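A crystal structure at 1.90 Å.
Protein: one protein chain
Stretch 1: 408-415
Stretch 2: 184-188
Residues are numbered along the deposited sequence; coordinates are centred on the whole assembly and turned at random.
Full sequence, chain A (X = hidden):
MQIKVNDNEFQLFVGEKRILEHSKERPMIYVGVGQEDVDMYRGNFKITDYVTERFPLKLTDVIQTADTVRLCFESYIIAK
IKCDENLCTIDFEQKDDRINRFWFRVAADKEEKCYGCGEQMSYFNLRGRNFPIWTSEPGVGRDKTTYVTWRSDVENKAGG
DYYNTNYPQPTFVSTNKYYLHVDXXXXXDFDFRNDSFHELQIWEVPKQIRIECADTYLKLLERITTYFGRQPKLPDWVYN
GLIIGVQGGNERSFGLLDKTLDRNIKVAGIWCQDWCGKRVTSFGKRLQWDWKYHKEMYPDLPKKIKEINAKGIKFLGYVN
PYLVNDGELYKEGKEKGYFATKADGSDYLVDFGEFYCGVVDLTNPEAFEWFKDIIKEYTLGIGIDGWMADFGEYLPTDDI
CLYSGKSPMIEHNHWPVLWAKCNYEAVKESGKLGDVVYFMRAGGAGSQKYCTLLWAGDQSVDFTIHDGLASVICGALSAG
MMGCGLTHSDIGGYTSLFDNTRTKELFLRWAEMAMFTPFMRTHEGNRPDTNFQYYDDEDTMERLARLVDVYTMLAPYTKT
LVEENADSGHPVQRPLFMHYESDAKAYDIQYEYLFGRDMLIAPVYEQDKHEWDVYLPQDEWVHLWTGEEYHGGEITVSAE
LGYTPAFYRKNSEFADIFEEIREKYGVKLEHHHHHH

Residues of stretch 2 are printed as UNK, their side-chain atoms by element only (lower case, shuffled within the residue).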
# COMPACT_ATOMS: atom_id res chain seq x y z
N PRO A 408 -9.08 -24.02 5.13
CA PRO A 408 -8.96 -22.89 6.05
C PRO A 408 -9.30 -21.56 5.40
O PRO A 408 -9.58 -20.59 6.12
CB PRO A 408 -7.49 -22.94 6.48
CG PRO A 408 -6.80 -23.65 5.35
CD PRO A 408 -7.78 -24.70 4.93
N MET A 409 -9.32 -21.48 4.06
CA MET A 409 -9.83 -20.28 3.40
C MET A 409 -11.33 -20.09 3.65
O MET A 409 -11.84 -18.98 3.47
CB MET A 409 -9.55 -20.35 1.90
CG MET A 409 -8.06 -20.24 1.53
SD MET A 409 -7.34 -18.67 2.02
CE MET A 409 -8.32 -17.50 1.09
N ILE A 410 -12.02 -21.13 4.07
CA ILE A 410 -13.43 -21.06 4.42
C ILE A 410 -13.63 -21.03 5.93
O ILE A 410 -14.51 -20.32 6.42
CB ILE A 410 -14.19 -22.25 3.79
CG1 ILE A 410 -14.05 -22.26 2.27
CG2 ILE A 410 -15.66 -22.27 4.24
CD1 ILE A 410 -14.63 -21.06 1.57
N GLU A 411 -12.83 -21.79 6.68
CA GLU A 411 -13.02 -21.87 8.12
C GLU A 411 -12.45 -20.67 8.87
O GLU A 411 -12.83 -20.45 10.03
CB GLU A 411 -12.40 -23.15 8.68
CG GLU A 411 -13.02 -24.42 8.12
CD GLU A 411 -14.36 -24.75 8.74
OE1 GLU A 411 -14.99 -23.84 9.32
OE2 GLU A 411 -14.77 -25.92 8.67
N HIS A 412 -11.55 -19.90 8.25
CA HIS A 412 -10.96 -18.75 8.93
C HIS A 412 -12.02 -17.79 9.45
O HIS A 412 -12.03 -17.45 10.64
CB HIS A 412 -9.99 -18.00 8.00
CG HIS A 412 -9.48 -16.72 8.59
ND1 HIS A 412 -8.37 -16.67 9.39
CD2 HIS A 412 -9.98 -15.46 8.54
CE1 HIS A 412 -8.18 -15.42 9.79
NE2 HIS A 412 -9.14 -14.67 9.29
N ASN A 413 -12.94 -17.35 8.58
CA ASN A 413 -14.00 -16.45 9.02
C ASN A 413 -15.05 -17.18 9.85
O ASN A 413 -15.82 -16.53 10.56
CB ASN A 413 -14.69 -15.79 7.84
CG ASN A 413 -13.83 -14.73 7.17
OD1 ASN A 413 -12.95 -14.14 7.79
ND2 ASN A 413 -14.10 -14.47 5.89
N HIS A 414 -15.09 -18.51 9.75
CA HIS A 414 -16.05 -19.28 10.53
C HIS A 414 -15.63 -19.36 12.00
O HIS A 414 -16.50 -19.51 12.86
CB HIS A 414 -16.17 -20.69 9.96
CG HIS A 414 -17.36 -21.45 10.48
ND1 HIS A 414 -17.44 -22.82 10.42
CD2 HIS A 414 -18.50 -21.02 11.07
CE1 HIS A 414 -18.59 -23.21 10.95
NE2 HIS A 414 -19.25 -22.14 11.35
N TRP A 415 -14.33 -19.28 12.28
CA TRP A 415 -13.84 -19.57 13.63
C TRP A 415 -14.49 -18.74 14.72
O TRP A 415 -14.87 -19.31 15.76
CB TRP A 415 -12.32 -19.40 13.68
CG TRP A 415 -11.66 -20.48 14.46
CD1 TRP A 415 -11.13 -20.38 15.72
CD2 TRP A 415 -11.48 -21.83 14.05
NE1 TRP A 415 -10.62 -21.59 16.11
CE2 TRP A 415 -10.82 -22.50 15.10
CE3 TRP A 415 -11.80 -22.55 12.89
CZ2 TRP A 415 -10.48 -23.86 15.04
CZ3 TRP A 415 -11.47 -23.89 12.82
CH2 TRP A 415 -10.82 -24.53 13.89
N UNK A 184 -21.99 -17.13 3.13
CA UNK A 184 -20.67 -17.70 2.87
C UNK A 184 -19.72 -17.18 3.94
O UNK A 184 -19.84 -16.05 4.39
o UNK A 184 -18.81 -17.70 1.31
c UNK A 184 -20.16 -17.31 1.48
N UNK A 185 -18.76 -18.02 4.33
CA UNK A 185 -17.68 -17.55 5.19
C UNK A 185 -16.37 -17.47 4.44
O UNK A 185 -15.31 -17.35 5.06
c UNK A 185 -17.53 -18.43 6.44
o UNK A 185 -17.04 -19.73 6.07
c UNK A 185 -18.88 -18.57 7.17
N UNK A 186 -16.41 -17.50 3.10
CA UNK A 186 -15.21 -17.28 2.32
C UNK A 186 -14.74 -15.83 2.49
O UNK A 186 -15.48 -14.97 2.97
c UNK A 186 -15.46 -17.58 0.84
N UNK A 187 -13.50 -15.58 2.09
CA UNK A 187 -13.07 -14.21 1.87
C UNK A 187 -14.07 -13.53 0.95
O UNK A 187 -14.52 -14.11 -0.04
o UNK A 187 -9.63 -8.92 0.33
c UNK A 187 -11.49 -12.04 -0.14
c UNK A 187 -9.75 -10.88 1.68
c UNK A 187 -10.12 -10.19 0.55
c UNK A 187 -10.99 -10.75 -0.37
c UNK A 187 -10.26 -12.16 1.91
c UNK A 187 -11.67 -14.16 1.25
c UNK A 187 -11.13 -12.76 1.00
N UNK A 188 -14.43 -12.29 1.28
CA UNK A 188 -15.26 -11.48 0.40
C UNK A 188 -14.71 -10.06 0.38
O UNK A 188 -13.87 -9.68 1.20
c UNK A 188 -16.73 -11.49 0.83
O HOH W 1 -12.71 -17.80 5.92
O HOH W 2 -11.95 -17.55 1.11

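Position 184 carries two side-chain atoms, one carbon followed by one oxygen, with no branch. Neither comes near the helix; its oxygen stays 5.4 Å from Ile410 CD1, the nearest atom of stretch 1. A single carbon ending in a hydroxyl oxygen is serine. Ser184 works within its own segment instead: its OG accepts a hydrogen bond from the backbone N of position 186 at 3.0 Å, tying together the two residues that flank position 185.

Position 185 has three side-chain atoms: one carbon that carries both an oxygen and a second carbon. Its CA-to-CB bond points toward the helix, and the oxygen lies 2.6 Å from Ile410 O and 3.4 Å from Ile410 CG2. A fork at CB with one oxygen arm and one carbon arm is threonine; valine would have two carbons there. Thr185, with chi1 at 69° (p), donates from OG1 to Ile410 O, a short bond to a helix carbonyl. Its CB also sits 4.1 Å from Asn413 CB, and it has the largest area covered by the other stretch of any residue here.

Position 186 shows one side-chain carbon and nothing beyond it, and this CB lies 3.7 Å from Ile410 CD1, the apolar side-chain contact of the interface. A lone CB is alanine. The backbones are close here, Ala186 CA standing 4.7 Å from Ile410 CA and 3.9 Å from Met409 O.

Position 187 has eight side-chain atoms: a carbon leading to a ring of six carbons that bears one oxygen. The ring's end leads away from stretch 1, and the part that matters is the backbone N, 4.0 Å from Met409 O. A six-carbon ring with an oxygen at its far end is tyrosine. Tyr187 reaches the helix through solvent: its N donates to water 2 at 2.7 Å, and that water donates to Met409 O at 2.8 Å.

Position 188 again has a single side-chain carbon, CB, 6.4 Å from Asn413 ND2, the nearest atom of stretch 1, so it takes no part in the contact. One carbon makes it alanine, Ala188.

The contact rests on one strong direct hydrogen bond, supported by weaker bonds and water. Asn413 ND2 spans two successive carbonyls, giving hydrogen bonds to Thr185 O at 3.2 Å and Ala186 O at 3.3 Å; both are weak, their N-H...acceptor angles, 134° and 130°, being well short of linear. Thr185 O and Ile410 O, both acceptors, stand 3.4 Å apart without bonding. Water 1 helps to fill the polar gap nearby, donating to Thr185 O at 2.8 Å and to Met409 O at 2.9 Å while accepting from Asn413 N at 2.7 Å. Met409 O thus receives both waters. The rule to read here is economical: a threonine hydroxyl and an asparagine amide pin an irregular segment against a helix, an alanine methyl meets an isoleucine, and ordered waters serve backbone groups that do not meet directly.

Stretch 2 (184-188) STAYA
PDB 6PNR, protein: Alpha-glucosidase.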